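Local coordinates for adhesion G-protein coupled receptor G6 (Danio rerio, PDB 6V55) that acts as an adhesion G-protein-coupled receptor linked to myelination, whose large calcium-binding extracellular region is probably used in cell adhesion, at residues Pro19-Asp24 against Gly105-Tyr110; Trp33-Gln36 against Ile42-Ile45; Thr116-Lys121 against Thr289-Gly294; Pro461-Arg464 against Thr468-Val471. One frame throughout, in Å; residues are numbered along the deposited sequence.

Contact 1. Residues Pro19-Asp24 against Gly105-Tyr110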
loop_
_atom_site.group_PDB
_atom_site.type_symbol
_atom_site.label_atom_id
_atom_site.label_comp_id
_atom_site.label_asym_id
_atom_site.label_seq_id
_atom_site.Cartn_x
_atom_site.Cartn_y
_atom_site.Cartn_z
ATOM N N PRO A 19 8.854 0.403 -3.242
ATOM C CA PRO A 19 10.189 0.990 -3.484
ATOM C C PRO A 19 11.312 -0.010 -3.257
ATOM O O PRO A 19 11.219 -0.853 -2.365
ATOM C CB PRO A 19 10.256 2.153 -2.483
ATOM C CG PRO A 19 9.054 1.983 -1.568
ATOM C CD PRO A 19 8.037 1.290 -2.390
ATOM N N CYS A 20 12.243 -0.024 -4.225
ATOM C CA CYS A 20 13.433 -0.876 -4.311
ATOM C C CYS A 20 13.130 -2.350 -4.608
ATOM O O CYS A 20 14.049 -3.172 -4.505
ATOM C CB CYS A 20 14.331 -0.778 -3.062
ATOM S SG CYS A 20 14.556 0.891 -2.403
ATOM N N TYR A 21 11.886 -2.701 -4.995
ATOM C CA TYR A 21 11.564 -4.066 -5.444
ATOM C C TYR A 21 12.363 -4.394 -6.705
ATOM O O TYR A 21 12.467 -3.551 -7.598
ATOM C CB TYR A 21 10.045 -4.206 -5.727
ATOM C CG TYR A 21 9.551 -5.551 -6.283
ATOM C CD1 TYR A 21 9.158 -6.585 -5.424
ATOM C CD2 TYR A 21 9.489 -5.796 -7.667
ATOM C CE1 TYR A 21 8.733 -7.821 -5.931
ATOM C CE2 TYR A 21 9.096 -7.018 -8.166
ATOM C CZ TYR A 21 8.709 -8.019 -7.300
ATOM O OH TYR A 21 8.289 -9.215 -7.840
ATOM N N PRO A 22 12.914 -5.624 -6.825
ATOM C CA PRO A 22 12.789 -6.833 -5.981
ATOM C C PRO A 22 13.698 -6.954 -4.743
ATOM O O PRO A 22 13.617 -7.987 -4.074
ATOM C CB PRO A 22 13.088 -7.972 -6.968
ATOM C CG PRO A 22 13.991 -7.374 -7.972
ATOM C CD PRO A 22 13.628 -5.905 -8.083
ATOM N N ASN A 23 14.493 -5.935 -4.403
ATOM C CA ASN A 23 15.180 -5.925 -3.115
ATOM C C ASN A 23 14.192 -5.447 -2.054
ATOM O O ASN A 23 13.026 -5.166 -2.344
ATOM C CB ASN A 23 16.427 -5.041 -3.153
ATOM C CG ASN A 23 17.285 -5.274 -4.392
ATOM O OD1 ASN A 23 17.457 -4.367 -5.218
ATOM N ND2 ASN A 23 17.847 -6.479 -4.516
ATOM N N ASP A 24 14.645 -5.324 -0.811
ATOM C CA ASP A 24 13.727 -4.983 0.260
ATOM C C ASP A 24 13.352 -3.508 0.216
ATOM O O ASP A 24 14.148 -2.648 -0.185
ATOM C CB ASP A 24 14.317 -5.291 1.637
ATOM C CG ASP A 24 14.621 -6.768 1.859
ATOM O OD1 ASP A 24 15.320 -7.016 2.865
ATOM O OD2 ASP A 24 14.181 -7.664 1.078
ATOM N N GLY A 105 8.508 -6.873 -0.533
ATOM C CA GLY A 105 7.568 -5.909 -1.045
ATOM C C GLY A 105 6.607 -6.534 -2.028
ATOM O O GLY A 105 6.119 -7.652 -1.799
ATOM N N PHE A 106 6.342 -5.838 -3.133
ATOM C CA PHE A 106 5.266 -6.275 -3.999
ATOM C C PHE A 106 5.395 -5.683 -5.391
ATOM O O PHE A 106 6.042 -4.655 -5.599
ATOM C CB PHE A 106 3.891 -5.930 -3.421
ATOM C CG PHE A 106 3.738 -4.511 -2.955
ATOM C CD1 PHE A 106 3.248 -3.528 -3.818
ATOM C CD2 PHE A 106 3.998 -4.165 -1.628
ATOM C CE1 PHE A 106 3.057 -2.208 -3.370
ATOM C CE2 PHE A 106 3.815 -2.855 -1.173
ATOM C CZ PHE A 106 3.346 -1.883 -2.042
ATOM N N HIS A 107 4.721 -6.347 -6.328
ATOM C CA HIS A 107 4.626 -5.937 -7.722
ATOM C C HIS A 107 3.170 -6.087 -8.127
ATOM O O HIS A 107 2.649 -7.208 -8.155
ATOM C CB HIS A 107 5.528 -6.800 -8.607
ATOM C CG HIS A 107 5.606 -6.349 -10.033
ATOM N ND1 HIS A 107 6.197 -7.111 -11.016
ATOM C CD2 HIS A 107 5.177 -5.219 -10.643
ATOM C CE1 HIS A 107 6.113 -6.481 -12.172
ATOM N NE2 HIS A 107 5.512 -5.322 -11.974
ATOM N N ILE A 108 2.523 -4.969 -8.444
ATOM C CA ILE A 108 1.096 -4.911 -8.726
ATOM C C ILE A 108 0.896 -4.463 -10.171
ATOM O O ILE A 108 1.520 -3.497 -10.621
ATOM C CB ILE A 108 0.395 -3.951 -7.750
ATOM C CG1 ILE A 108 0.533 -4.450 -6.310
ATOM C CG2 ILE A 108 -1.067 -3.729 -8.108
ATOM C CD1 ILE A 108 -0.064 -3.473 -5.304
ATOM N N SER A 109 0.049 -5.177 -10.904
ATOM C CA SER A 109 -0.379 -4.772 -12.235
ATOM C C SER A 109 -1.789 -4.208 -12.155
ATOM O O SER A 109 -2.666 -4.820 -11.540
ATOM C CB SER A 109 -0.362 -5.960 -13.189
ATOM O OG SER A 109 -1.417 -6.853 -12.865
ATOM N N TYR A 110 -2.012 -3.054 -12.783
ATOM C CA TYR A 110 -3.339 -2.467 -12.847
ATOM C C TYR A 110 -3.837 -2.432 -14.285
ATOM O O TYR A 110 -3.059 -2.406 -15.240
ATOM C CB TYR A 110 -3.371 -1.062 -12.246
ATOM C CG TYR A 110 -2.535 0.001 -12.929
ATOM C CD1 TYR A 110 -1.184 0.140 -12.625
ATOM C CD2 TYR A 110 -3.111 0.910 -13.828
ATOM C CE1 TYR A 110 -0.413 1.120 -13.212
ATOM C CE2 TYR A 110 -2.342 1.908 -14.424
ATOM C CZ TYR A 110 -0.985 2.001 -14.111
ATOM O OH TYR A 110 -0.185 2.975 -14.682
#
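Tyr21 lies flat across the start of strand 105-114, one face of its ring turned to the strand and the other backed by its own neighbour, Pro22. On the strand side Phe106 O sits 3.6 Å above the Tyr21 ring plane, offset toward the rim. Farther along the ring, His107 CB approaches Tyr21 CE2 at 3.6 Å, and the two side chains cross at about a right angle. Their rings meet obliquely, planes at 46°. The phenol CG stands anti to the backbone N (chi1 177°), which carries the ring out of the loop and over the strand. This loop follows strand 13-17 of the CUB domain sandwich, and strands 13-17 and 105-114 are partners in its four-stranded sheet. Tyrosine suits the place because its ring covers backbone while OH is hydrogen-bonded to Asp49; His107 NE2 likewise reaches Ser15. With an alanine here, the peptide of Phe106 would probably lose its cover and Asp49 its phenol partner. Gly105 has backbone angles that would press a CB against the preceding carbonyl. Phe106, alternating with His107, points the other way into the interior, where its ring meets Trp33 and, edge-to-face, Phe95.

Contact 2. Residues Trp33-Gln36 against Ile42-Ile45; sequences WTIQ and IVQI. With NAG (2-acetamido-2-deoxy-beta-D-glucopyranose), chain E.
Ile35 meets Val43 and Ile45 mainly through side chains, although the two strands follow one another with a link of only five residues between these segments. A short connection of this kind usually makes a hairpin whose strands share a sheet; here it makes a beta arch, in which the chain passes from one sheet of the CUB sandwich to the other. Ile35 uses two branches. Its CG2 comes within 3.7 Å of Val43 CG1, while CD1, at the end of the longer branch, lies 3.8 Å from Ile45 CG2. Both pairs cross obliquely. On the facing strand, Val43 and Ile45 are two residues apart and therefore present side chains on the same side, to be bridged by the one isoleucine. Val43 CG1 is anti to the backbone N (chi1 -179°), which aims it at Ile35. In Ile45 chi1 is 70°, placing CG1 between the backbone N and the carbonyl carbon and turning CG2 toward Ile35. Beta-branched residues suit both strands, being compact and at ease in extended backbone. On the other face of the same strand as Ile35, Thr34 belongs to the Asn-Trp-Thr glycosylation sequon; its OG1 is hydrogen-bonded to Asn32 and lies 3.4 Å from O5 of the attached NAG. Strand 30-36 runs between strands 8-9 and 90-96 in one sheet, strand 41-51 between 105-114 and 83-85 in the other, and the interior is continued by Tyr110 beside Ile35, Met91 beside Val43 and both Ile108 and Leu84 beside Ile45.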
loop_
_atom_site.group_PDB
_atom_site.type_symbol
_atom_site.label_atom_id
_atom_site.label_comp_id
_atom_site.label_asym_id
_atom_site.label_seq_id
_atom_site.Cartn_x
_atom_site.Cartn_y
_atom_site.Cartn_z
ATOM N N TRP A 33 -0.533 5.115 -4.156
ATOM C CA TRP A 33 -0.827 4.954 -5.569
ATOM C C TRP A 33 -2.337 5.021 -5.759
ATOM O O TRP A 33 -3.051 4.084 -5.388
ATOM C CB TRP A 33 -0.301 3.619 -6.055
ATOM C CG TRP A 33 1.165 3.423 -5.889
ATOM C CD1 TRP A 33 2.147 3.874 -6.715
ATOM C CD2 TRP A 33 1.818 2.665 -4.867
ATOM N NE1 TRP A 33 3.373 3.464 -6.261
ATOM C CE2 TRP A 33 3.196 2.720 -5.128
ATOM C CE3 TRP A 33 1.370 1.950 -3.754
ATOM C CZ2 TRP A 33 4.122 2.099 -4.322
ATOM C CZ3 TRP A 33 2.303 1.332 -2.954
ATOM C CH2 TRP A 33 3.653 1.405 -3.246
ATOM N N THR A 34 -2.833 6.109 -6.339
ATOM C CA THR A 34 -4.244 6.210 -6.699
ATOM C C THR A 34 -4.387 5.918 -8.192
ATOM O O THR A 34 -3.736 6.548 -9.023
ATOM C CB THR A 34 -4.800 7.585 -6.322
ATOM O OG1 THR A 34 -5.098 7.599 -4.919
ATOM C CG2 THR A 34 -6.075 7.911 -7.080
ATOM N N ILE A 35 -5.208 4.938 -8.532
ATOM C CA ILE A 35 -5.418 4.549 -9.920
ATOM C C ILE A 35 -6.780 5.058 -10.352
ATOM O O ILE A 35 -7.801 4.650 -9.784
ATOM C CB ILE A 35 -5.336 3.033 -10.098
ATOM C CG1 ILE A 35 -4.141 2.474 -9.321
ATOM C CG2 ILE A 35 -5.262 2.727 -11.560
ATOM C CD1 ILE A 35 -4.137 0.955 -9.178
ATOM N N GLN A 36 -6.809 5.935 -11.357
ATOM C CA GLN A 36 -8.057 6.544 -11.796
ATOM C C GLN A 36 -8.333 6.234 -13.257
ATOM O O GLN A 36 -7.470 6.425 -14.120
ATOM C CB GLN A 36 -8.057 8.048 -11.582
ATOM C CG GLN A 36 -9.445 8.619 -11.684
ATOM C CD GLN A 36 -9.571 9.937 -10.980
ATOM O OE1 GLN A 36 -10.653 10.297 -10.501
ATOM N NE2 GLN A 36 -8.458 10.667 -10.889
ATOM N N ILE A 42 -13.920 0.409 -14.570
ATOM C CA ILE A 42 -13.491 0.098 -13.212
ATOM C C ILE A 42 -12.019 -0.316 -13.259
ATOM O O ILE A 42 -11.454 -0.547 -14.326
ATOM C CB ILE A 42 -14.357 -0.993 -12.545
ATOM C CG1 ILE A 42 -14.235 -2.329 -13.279
ATOM C CG2 ILE A 42 -15.799 -0.567 -12.467
ATOM C CD1 ILE A 42 -14.708 -3.509 -12.444
ATOM N N VAL A 43 -11.389 -0.394 -12.090
ATOM C CA VAL A 43 -9.969 -0.725 -11.995
ATOM C C VAL A 43 -9.826 -2.117 -11.386
ATOM O O VAL A 43 -10.408 -2.410 -10.332
ATOM C CB VAL A 43 -9.198 0.320 -11.168
ATOM C CG1 VAL A 43 -7.730 -0.044 -11.106
ATOM C CG2 VAL A 43 -9.387 1.724 -11.743
ATOM N N GLN A 44 -9.062 -2.975 -12.054
ATOM C CA GLN A 44 -8.713 -4.291 -11.542
ATOM C C GLN A 44 -7.219 -4.340 -11.260
ATOM O O GLN A 44 -6.411 -4.102 -12.166
ATOM C CB GLN A 44 -9.073 -5.359 -12.557
ATOM C CG GLN A 44 -8.958 -6.729 -12.002
ATOM C CD GLN A 44 -9.072 -7.784 -13.066
ATOM O OE1 GLN A 44 -8.445 -7.697 -14.128
ATOM N NE2 GLN A 44 -9.923 -8.769 -12.812
ATOM N N ILE A 45 -6.840 -4.650 -10.021
ATOM C CA ILE A 45 -5.436 -4.845 -9.706
ATOM C C ILE A 45 -5.174 -6.332 -9.560
ATOM O O ILE A 45 -6.074 -7.139 -9.333
ATOM C CB ILE A 45 -4.960 -4.090 -8.446
ATOM C CG1 ILE A 45 -5.559 -4.706 -7.178
ATOM C CG2 ILE A 45 -5.246 -2.601 -8.546
ATOM C CD1 ILE A 45 -4.976 -4.129 -5.898
HETATM C C1 NAG E . -4.267 9.666 -2.079
HETATM C C2 NAG E . -4.986 10.558 -1.041
HETATM C C3 NAG E . -6.275 11.145 -1.635
HETATM C C4 NAG E . -5.983 11.913 -2.917
HETATM C C5 NAG E . -5.280 10.998 -3.924
HETATM C C6 NAG E . -4.822 11.744 -5.151
HETATM C C7 NAG E . -4.400 9.697 1.189
HETATM C C8 NAG E . -4.916 9.014 2.422
HETATM N N2 NAG E . -5.282 9.855 0.198
HETATM O O3 NAG E . -6.915 12.002 -0.691
HETATM O O4 NAG E . -7.201 12.416 -3.466
HETATM O O5 NAG E . -4.096 10.417 -3.343
HETATM O O6 NAG E . -3.529 12.301 -4.955
HETATM O O7 NAG E . -3.235 10.083 1.092
#

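Contact 3. Residues Thr116-Lys121 against Thr289-Gly294; sequences TLRNQK and TCDTVG
Arg118 reaches a type I turn, Thr289-Thr292, in the pentraxin-like domain. Thr289 shapes that turn: its OG1 accepts a hydrogen bond from Asp291 N at 3.3 Å, an ST turn, and its carbonyl O accepts another from Thr292 OG1 at 2.7 Å. A threonine suits each end, since a short hydroxyl can fold back onto the backbone. Next comes Cys290, which takes part through its carbonyl; Cys290 O stands 3.2 Å from Arg118 NH1 and accepts a hydrogen bond from Asn272. Asp291 contributes twice. Its backbone O sits over one face of the guanidinium, 3.9 Å above the plane and toward the rim, and its OD1 forms a long salt bridge with Arg118 NE at 3.7 Å. The guanidinium and carboxylate planes are 72° apart, and no N-H points at that oxygen. Thr292 O follows, 4.0 Å from Arg118 NH1. Val293 lies alongside, with its CA 4.3 Å from Arg118 NH2, while Gly294 N is hydrogen-bonded to Asp298. The arginine's stronger partner is this same Asp298, in a salt bridge through NH2. Long and flexible, bent at chi3 (-122°), Arg118 can reach across from the loop that joins the last CUB strand to strand 122-123. The chemistry is thus mainly electrostatic: one cation among carbonyl oxygens and two carboxylates, joining the CUB-to-pentraxin linker to the second domain at the protein surface.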
loop_
_atom_site.group_PDB
_atom_site.type_symbol
_atom_site.label_atom_id
_atom_site.label_comp_id
_atom_site.label_asym_id
_atom_site.label_seq_id
_atom_site.Cartn_x
_atom_site.Cartn_y
_atom_site.Cartn_z
ATOM N N THR A 116 -19.300 -4.451 -17.618
ATOM C CA THR A 116 -20.024 -5.319 -18.538
ATOM C C THR A 116 -21.354 -4.693 -18.989
ATOM O O THR A 116 -21.954 -3.837 -18.313
ATOM C CB THR A 116 -20.320 -6.684 -17.894
ATOM O OG1 THR A 116 -21.224 -6.518 -16.789
ATOM C CG2 THR A 116 -19.071 -7.346 -17.388
ATOM N N LEU A 117 -21.783 -5.113 -20.182
ATOM C CA LEU A 117 -23.068 -4.694 -20.709
ATOM C C LEU A 117 -24.233 -5.234 -19.895
ATOM O O LEU A 117 -25.278 -4.575 -19.837
ATOM C CB LEU A 117 -23.181 -5.125 -22.165
ATOM C CG LEU A 117 -24.064 -4.292 -23.096
ATOM C CD1 LEU A 117 -24.001 -2.800 -22.776
ATOM C CD2 LEU A 117 -23.750 -4.523 -24.591
ATOM N N ARG A 118 -24.053 -6.362 -19.196
ATOM C CA ARG A 118 -25.099 -6.930 -18.354
ATOM C C ARG A 118 -25.266 -6.231 -17.006
ATOM O O ARG A 118 -26.092 -6.674 -16.198
ATOM C CB ARG A 118 -24.834 -8.414 -18.135
ATOM C CG ARG A 118 -25.321 -9.271 -19.278
ATOM C CD ARG A 118 -25.241 -10.727 -18.905
ATOM N NE ARG A 118 -24.400 -11.450 -19.847
ATOM C CZ ARG A 118 -24.848 -12.062 -20.937
ATOM N NH1 ARG A 118 -26.143 -12.054 -21.232
ATOM N NH2 ARG A 118 -23.992 -12.688 -21.728
ATOM N N ASN A 119 -24.494 -5.182 -16.730
ATOM C CA ASN A 119 -24.758 -4.261 -15.636
ATOM C C ASN A 119 -25.301 -2.944 -16.148
ATOM O O ASN A 119 -25.237 -1.941 -15.435
ATOM C CB ASN A 119 -23.485 -4.003 -14.816
ATOM C CG ASN A 119 -23.153 -5.149 -13.882
ATOM O OD1 ASN A 119 -23.987 -5.554 -13.052
ATOM N ND2 ASN A 119 -21.940 -5.693 -14.017
ATOM N N GLN A 120 -25.780 -2.902 -17.388
ATOM C CA GLN A 120 -26.229 -1.657 -17.997
ATOM C C GLN A 120 -27.547 -1.860 -18.739
ATOM O O GLN A 120 -27.776 -2.901 -19.357
ATOM C CB GLN A 120 -25.167 -1.094 -18.970
ATOM C CG GLN A 120 -23.882 -0.607 -18.318
ATOM C CD GLN A 120 -22.774 -0.425 -19.306
ATOM O OE1 GLN A 120 -22.545 -1.291 -20.144
ATOM N NE2 GLN A 120 -22.060 0.697 -19.212
ATOM N N LYS A 121 -28.407 -0.857 -18.676
ATOM C CA LYS A 121 -29.617 -0.766 -19.477
ATOM C C LYS A 121 -29.363 0.302 -20.535
ATOM O O LYS A 121 -28.400 1.067 -20.435
ATOM C CB LYS A 121 -30.830 -0.431 -18.588
ATOM C CG LYS A 121 -31.413 -1.653 -17.803
ATOM C CD LYS A 121 -30.655 -1.986 -16.483
ATOM C CE LYS A 121 -31.160 -3.257 -15.767
ATOM N NZ LYS A 121 -30.115 -3.852 -14.865
ATOM N N THR A 289 -31.147 -19.099 -18.224
ATOM C CA THR A 289 -30.742 -18.028 -17.335
ATOM C C THR A 289 -30.457 -16.760 -18.143
ATOM O O THR A 289 -30.260 -16.796 -19.363
ATOM C CB THR A 289 -29.509 -18.454 -16.534
ATOM O OG1 THR A 289 -28.329 -18.298 -17.338
ATOM C CG2 THR A 289 -29.628 -19.922 -16.112
ATOM N N CYS A 290 -30.418 -15.624 -17.446
ATOM C CA CYS A 290 -30.086 -14.355 -18.087
ATOM C C CYS A 290 -28.590 -14.192 -18.369
ATOM O O CYS A 290 -28.208 -13.230 -19.048
ATOM C CB CYS A 290 -30.597 -13.203 -17.220
ATOM S SG CYS A 290 -30.448 -13.506 -15.442
ATOM N N ASP A 291 -27.747 -15.116 -17.896
ATOM C CA ASP A 291 -26.302 -15.070 -18.071
ATOM C C ASP A 291 -25.815 -15.895 -19.256
ATOM O O ASP A 291 -24.617 -15.882 -19.540
ATOM C CB ASP A 291 -25.611 -15.562 -16.791
ATOM C CG ASP A 291 -24.318 -14.818 -16.493
ATOM O OD1 ASP A 291 -24.245 -13.607 -16.792
ATOM O OD2 ASP A 291 -23.373 -15.444 -15.959
ATOM N N THR A 292 -26.706 -16.615 -19.946
ATOM C CA THR A 292 -26.317 -17.483 -21.060
ATOM C C THR A 292 -25.982 -16.672 -22.307
ATOM O O THR A 292 -26.692 -15.725 -22.666
ATOM C CB THR A 292 -27.429 -18.483 -21.392
ATOM O OG1 THR A 292 -28.707 -17.839 -21.279
ATOM C CG2 THR A 292 -27.367 -19.701 -20.480
ATOM N N VAL A 293 -24.899 -17.070 -22.976
ATOM C CA VAL A 293 -24.352 -16.280 -24.072
ATOM C C VAL A 293 -25.200 -16.476 -25.326
ATOM O O VAL A 293 -25.632 -17.593 -25.638
ATOM C CB VAL A 293 -22.881 -16.671 -24.289
ATOM C CG1 VAL A 293 -22.187 -15.744 -25.266
ATOM C CG2 VAL A 293 -22.152 -16.660 -22.953
ATOM N N GLY A 294 -25.478 -15.376 -26.027
ATOM C CA GLY A 294 -26.193 -15.466 -27.286
ATOM C C GLY A 294 -25.288 -15.974 -28.393
ATOM O O GLY A 294 -24.129 -15.583 -28.507
#

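Contact 4. Residues Pro461-Arg464 against Thr468-Val471; sequences PESR and TQYV
The amide of Gln469 has Pro461 above one face, with Pro461 CG over the carbonyl side of that face, 3.5 Å from Gln469 OE1. Ser463 OG, tilted 15° from the amide plane, accepts a hydrogen bond from Gln469 NE2, 3.1 Å long and 149° at the hydrogen. The same nitrogen has a second hydrogen bond, to Gly336 O. A bend at chi2 (-98°) turns the end of the glutamine toward the loop. Ser463 OG passes the interaction on: it donates to Pro461 O at 3.0 Å, from above the carbonyl plane rather than along a lone pair. Serine suits the spot because one small hydroxyl can accept and donate at once, and proline because its rigid ring offers an apolar cover. The loop leads into the outermost strand of a three-stranded sheet, probably that of the hormone-receptor-like domain of this receptor family. Ser463 pairs by backbone with Cys449 and its side chain touches Cys485, the two halves of one disulfide. A leucine in place of Gln469 would probably leave Ser463 OG and Gly336 O without their shared amide donor. Within the partly buried setting the amide therefore acts as a polar connector, its NH2 group joining two chain segments while its carbon-oxygen end rests against proline.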
loop_
_atom_site.group_PDB
_atom_site.type_symbol
_atom_site.label_atom_id
_atom_site.label_comp_id
_atom_site.label_asym_id
_atom_site.label_seq_id
_atom_site.Cartn_x
_atom_site.Cartn_y
_atom_site.Cartn_z
ATOM N N PRO A 461 -2.133 5.097 12.208
ATOM C CA PRO A 461 -2.917 5.225 10.970
ATOM C C PRO A 461 -4.263 5.902 11.215
ATOM O O PRO A 461 -4.662 6.147 12.355
ATOM C CB PRO A 461 -3.096 3.772 10.508
ATOM C CG PRO A 461 -2.966 2.954 11.758
ATOM C CD PRO A 461 -2.057 3.707 12.689
ATOM N N GLU A 462 -4.943 6.221 10.104
ATOM C CA GLU A 462 -6.255 6.879 10.130
ATOM C C GLU A 462 -7.277 5.966 10.782
ATOM O O GLU A 462 -7.238 4.747 10.589
ATOM C CB GLU A 462 -6.713 7.212 8.702
ATOM C CG GLU A 462 -7.883 8.185 8.569
ATOM C CD GLU A 462 -8.426 8.227 7.147
ATOM O OE1 GLU A 462 -7.653 7.929 6.215
ATOM O OE2 GLU A 462 -9.621 8.547 6.955
ATOM N N SER A 463 -8.160 6.535 11.602
ATOM C CA SER A 463 -9.047 5.690 12.393
ATOM C C SER A 463 -10.440 6.280 12.506
ATOM O O SER A 463 -10.600 7.482 12.727
ATOM C CB SER A 463 -8.502 5.471 13.804
ATOM O OG SER A 463 -7.134 5.105 13.771
ATOM N N ARG A 464 -11.440 5.402 12.437
ATOM C CA ARG A 464 -12.820 5.732 12.773
ATOM C C ARG A 464 -12.927 6.050 14.271
ATOM O O ARG A 464 -12.051 5.663 15.048
ATOM C CB ARG A 464 -13.732 4.566 12.360
ATOM C CG ARG A 464 -13.850 4.415 10.840
ATOM C CD ARG A 464 -14.964 3.460 10.418
ATOM N NE ARG A 464 -14.416 2.284 9.726
ATOM C CZ ARG A 464 -14.678 1.936 8.465
ATOM N NH1 ARG A 464 -15.514 2.660 7.719
ATOM N NH2 ARG A 464 -14.104 0.846 7.951
ATOM N N THR A 468 -9.304 1.910 18.752
ATOM C CA THR A 468 -7.958 1.957 19.312
ATOM C C THR A 468 -7.001 1.226 18.375
ATOM O O THR A 468 -7.282 0.096 17.960
ATOM C CB THR A 468 -7.945 1.339 20.713
ATOM O OG1 THR A 468 -8.696 2.180 21.590
ATOM C CG2 THR A 468 -6.521 1.207 21.263
ATOM N N GLN A 469 -5.891 1.882 18.024
ATOM C CA GLN A 469 -4.867 1.301 17.166
ATOM C C GLN A 469 -3.625 0.934 17.960
ATOM O O GLN A 469 -3.283 1.601 18.930
ATOM C CB GLN A 469 -4.465 2.273 16.070
ATOM C CG GLN A 469 -5.592 2.600 15.183
ATOM C CD GLN A 469 -5.574 1.793 13.915
ATOM O OE1 GLN A 469 -4.846 0.790 13.794
ATOM N NE2 GLN A 469 -6.385 2.216 12.947
ATOM N N TYR A 470 -2.913 -0.091 17.497
ATOM C CA TYR A 470 -1.713 -0.582 18.163
ATOM C C TYR A 470 -0.548 -0.474 17.198
ATOM O O TYR A 470 -0.686 -0.826 16.021
ATOM C CB TYR A 470 -1.886 -2.026 18.632
ATOM C CG TYR A 470 -2.978 -2.174 19.655
ATOM C CD1 TYR A 470 -4.294 -2.411 19.263
ATOM C CD2 TYR A 470 -2.699 -2.060 21.013
ATOM C CE1 TYR A 470 -5.307 -2.517 20.185
ATOM C CE2 TYR A 470 -3.707 -2.184 21.955
ATOM C CZ TYR A 470 -5.008 -2.417 21.525
ATOM O OH TYR A 470 -6.031 -2.540 22.435
ATOM N N VAL A 471 0.577 0.044 17.681
ATOM C CA VAL A 471 1.813 0.129 16.906
ATOM C C VAL A 471 2.922 -0.523 17.738
ATOM O O VAL A 471 2.756 -0.728 18.954
ATOM C CB VAL A 471 2.161 1.591 16.536
ATOM C CG1 VAL A 471 1.076 2.238 15.673
ATOM C CG2 VAL A 471 2.442 2.368 17.765
#

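How the contacts relate
Contacts 1 and 2 belong to one CUB domain, their centres 16 Å apart. Strands 105-114 and 41-51 are neighbours in a sheet, and the two contacts touch, for instance where Ser109 lies against Ile45, and share a core; along the chain, contact 2 falls between the segments of contact 1. Contact 3 comes next, at the passage from CUB to pentraxin-like domain, 24 Å from contact 2 between centres. Contact 4 is last in sequence, yet its centre is only 25 Å from those of contacts 1 and 2, against 42 Å from contact 3. The chain thus returns toward its N-terminal domain, consistent with a folded-back extracellular region in this crystal structure.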